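Local structure of ylmH (Streptococcus pneumoniae, 2FPH) at residues I85-V91 with S154-F160. The protein probably binds RNA through an RRM-like domain and is a cell-division protein of a Gram-positive bacterium. Numbering follows the deposited sequence.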
loop_
_atom_site.group_PDB
_atom_site.type_symbol
_atom_site.label_atom_id
_atom_site.label_comp_id
_atom_site.label_asym_id
_atom_site.label_seq_id
_atom_site.Cartn_x
_atom_site.Cartn_y
_atom_site.Cartn_z
ATOM N N ILE A 85 -0.751 7.741 -1.558
ATOM C CA ILE A 85 -1.740 6.949 -0.802
ATOM C C ILE A 85 -2.906 7.826 -0.427
ATOM O O ILE A 85 -2.700 8.940 0.080
ATOM C CB ILE A 85 -1.107 6.307 0.477
ATOM C CG1 ILE A 85 0.001 5.303 0.083
ATOM C CG2 ILE A 85 -2.159 5.497 1.249
ATOM C CD1 ILE A 85 0.885 4.910 1.245
ATOM N N SER A 86 -4.125 7.325 -0.675
ATOM C CA SER A 86 -5.374 8.029 -0.344
ATOM C C SER A 86 -6.060 7.226 0.776
ATOM O O SER A 86 -6.000 5.985 0.774
ATOM C CB SER A 86 -6.260 8.036 -1.580
ATOM O OG SER A 86 -7.440 8.807 -1.458
ATOM N N LEU A 87 -6.672 7.889 1.750
ATOM C CA LEU A 87 -7.510 7.170 2.691
ATOM C C LEU A 87 -8.934 7.342 2.197
ATOM O O LEU A 87 -9.380 8.480 2.017
ATOM C CB LEU A 87 -7.398 7.701 4.115
ATOM C CG LEU A 87 -8.140 7.075 5.296
ATOM C CD1 LEU A 87 -7.786 5.676 5.631
ATOM C CD2 LEU A 87 -7.987 7.957 6.555
ATOM N N GLN A 88 -9.670 6.242 2.058
ATOM C CA GLN A 88 -11.077 6.303 1.676
ATOM C C GLN A 88 -11.933 5.749 2.792
ATOM O O GLN A 88 -11.750 4.611 3.221
ATOM C CB GLN A 88 -11.339 5.493 0.379
ATOM C CG GLN A 88 -10.599 6.041 -0.835
ATOM C CD GLN A 88 -11.121 7.387 -1.276
ATOM O OE1 GLN A 88 -12.322 7.543 -1.568
ATOM N NE2 GLN A 88 -10.220 8.374 -1.361
ATOM N N GLU A 89 -12.879 6.576 3.244
ATOM C CA GLU A 89 -13.951 6.098 4.104
ATOM C C GLU A 89 -14.978 5.356 3.284
ATOM O O GLU A 89 -15.402 5.827 2.221
ATOM C CB GLU A 89 -14.681 7.250 4.774
ATOM C CG GLU A 89 -15.633 6.750 5.839
ATOM C CD GLU A 89 -15.064 6.793 7.239
ATOM O OE1 GLU A 89 -14.097 7.551 7.489
ATOM O OE2 GLU A 89 -15.634 6.075 8.091
ATOM N N ILE A 90 -15.386 4.204 3.796
ATOM C CA ILE A 90 -16.404 3.372 3.138
ATOM C C ILE A 90 -17.681 3.769 3.843
ATOM O O ILE A 90 -17.987 3.218 4.902
ATOM C CB ILE A 90 -16.109 1.868 3.275
ATOM C CG1 ILE A 90 -14.768 1.510 2.604
ATOM C CG2 ILE A 90 -17.185 1.044 2.577
ATOM C CD1 ILE A 90 -14.272 0.085 2.789
ATOM N N VAL A 91 -18.354 4.783 3.286
ATOM C CA VAL A 91 -19.566 5.363 3.857
ATOM C C VAL A 91 -20.772 4.424 3.617
ATOM O O VAL A 91 -21.200 4.184 2.489
ATOM C CB VAL A 91 -19.859 6.828 3.359
ATOM C CG1 VAL A 91 -21.067 7.397 4.046
ATOM C CG2 VAL A 91 -18.632 7.758 3.649
ATOM N N SER A 154 -20.460 4.095 -0.398
ATOM C CA SER A 154 -19.836 5.205 -1.120
ATOM C C SER A 154 -18.481 5.547 -0.550
ATOM O O SER A 154 -18.376 5.841 0.608
ATOM C CB SER A 154 -20.742 6.452 -1.020
ATOM O OG SER A 154 -20.171 7.582 -1.681
ATOM N N LEU A 155 -17.431 5.542 -1.367
ATOM C CA LEU A 155 -16.094 5.892 -0.893
ATOM C C LEU A 155 -15.852 7.399 -0.953
ATOM O O LEU A 155 -16.069 7.996 -2.005
ATOM C CB LEU A 155 -15.037 5.226 -1.755
ATOM C CG LEU A 155 -14.670 3.772 -1.538
ATOM C CD1 LEU A 155 -13.526 3.406 -2.425
ATOM C CD2 LEU A 155 -14.262 3.465 -0.154
ATOM N N GLU A 156 -15.388 7.979 0.156
ATOM C CA GLU A 156 -14.988 9.388 0.231
ATOM C C GLU A 156 -13.598 9.555 0.826
ATOM O O GLU A 156 -13.270 8.867 1.776
ATOM C CB GLU A 156 -15.952 10.110 1.150
ATOM C CG GLU A 156 -17.376 10.211 0.598
ATOM C CD GLU A 156 -18.329 10.811 1.596
ATOM O OE1 GLU A 156 -17.880 11.426 2.589
ATOM O OE2 GLU A 156 -19.538 10.651 1.401
ATOM N N GLU A 157 -12.833 10.510 0.288
ATOM C CA GLU A 157 -11.530 10.960 0.841
ATOM C C GLU A 157 -11.643 11.419 2.307
ATOM O O GLU A 157 -12.540 12.219 2.648
ATOM C CB GLU A 157 -11.029 12.167 0.029
ATOM C CG GLU A 157 -9.832 12.003 -0.915
ATOM C CD GLU A 157 -8.474 11.924 -0.227
ATOM O OE1 GLU A 157 -8.398 12.063 1.022
ATOM O OE2 GLU A 157 -7.473 11.687 -0.952
ATOM N N ARG A 158 -10.772 10.920 3.169
ATOM C CA ARG A 158 -10.584 11.403 4.542
ATOM C C ARG A 158 -9.095 11.696 4.819
ATOM O O ARG A 158 -8.240 10.939 4.367
ATOM C CB ARG A 158 -10.966 10.330 5.550
ATOM C CG ARG A 158 -12.400 9.909 5.549
ATOM C CD ARG A 158 -13.296 10.916 6.191
ATOM N NE ARG A 158 -14.381 11.250 5.293
ATOM C CZ ARG A 158 -15.637 10.884 5.447
ATOM N NH1 ARG A 158 -16.049 10.180 6.497
ATOM N NH2 ARG A 158 -16.501 11.252 4.531
ATOM N N PRO A 159 -8.753 12.739 5.588
ATOM C CA PRO A 159 -7.371 12.875 6.106
ATOM C C PRO A 159 -6.863 11.713 6.938
ATOM O O PRO A 159 -7.653 11.109 7.664
ATOM C CB PRO A 159 -7.440 14.118 7.016
ATOM C CG PRO A 159 -8.690 14.825 6.661
ATOM C CD PRO A 159 -9.608 13.886 5.939
ATOM N N PHE A 160 -5.564 11.423 6.877
ATOM C CA PHE A 160 -5.016 10.364 7.706
ATOM C C PHE A 160 -5.089 10.694 9.187
ATOM O O PHE A 160 -4.999 9.791 9.990
ATOM C CB PHE A 160 -3.604 9.966 7.276
ATOM C CG PHE A 160 -3.589 9.084 6.068
ATOM C CD1 PHE A 160 -3.590 9.659 4.818
ATOM C CD2 PHE A 160 -3.606 7.693 6.180
ATOM C CE1 PHE A 160 -3.582 8.886 3.684
ATOM C CE2 PHE A 160 -3.619 6.901 5.018
ATOM C CZ PHE A 160 -3.597 7.526 3.787
#
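Antiparallel pairing of strands distant in sequence is built first from backbone hydrogen bonds, and strands 85-91 and 154-157 follow that rule. Val91 and Ser154 form one hydrogen-bonded pair (Val91 N to Ser154 O 2.9 Å, Ser154 N to Val91 O 3.0 Å), Glu89 and Glu156 the next (Glu89 N to Glu156 O 2.7 Å, Glu156 N to Glu89 O 3.0 Å). Arg158 N also donates to Leu87 O at 3.0 Å. In the non-hydrogen-bonded pairs between, CA-H...O contacts such as Leu155 CA to Glu89 O (3.2 Å) fill the gaps.

Polar side chains divide between the two faces. On that of Glu89 and Glu156, Arg158 NH1 makes a long salt bridge of 3.4 Å to Glu89 OE1, which also accepts a hydrogen bond from Gln130; Glu156 probably joins this charged network, though its exact geometry is less certain. On the other, Ser86 OG donates to Glu157 OE2 (2.9 Å) and accepts from Gln88 NE2 (2.8 Å), while Gln88 OE1 is held by Gln142 of helix 138-144.

Apolar contacts fall near both ends. Ile90 CG1 meets Leu155 CD2 at 3.4 Å on the face packed by that helix. Further along, past Pro159, the Phe160 ring lays a face over Leu87 CB, a CH-pi contact 3.9 Å from the centroid, with Ile85 CG2 3.6 Å from Phe160 CZ.

With strand 130-134 bonded along its other edge, 85-91 is the central strand of an antiparallel sheet backed by helices, consistent with the RRM-like fold assigned to this putative RNA-binding domain.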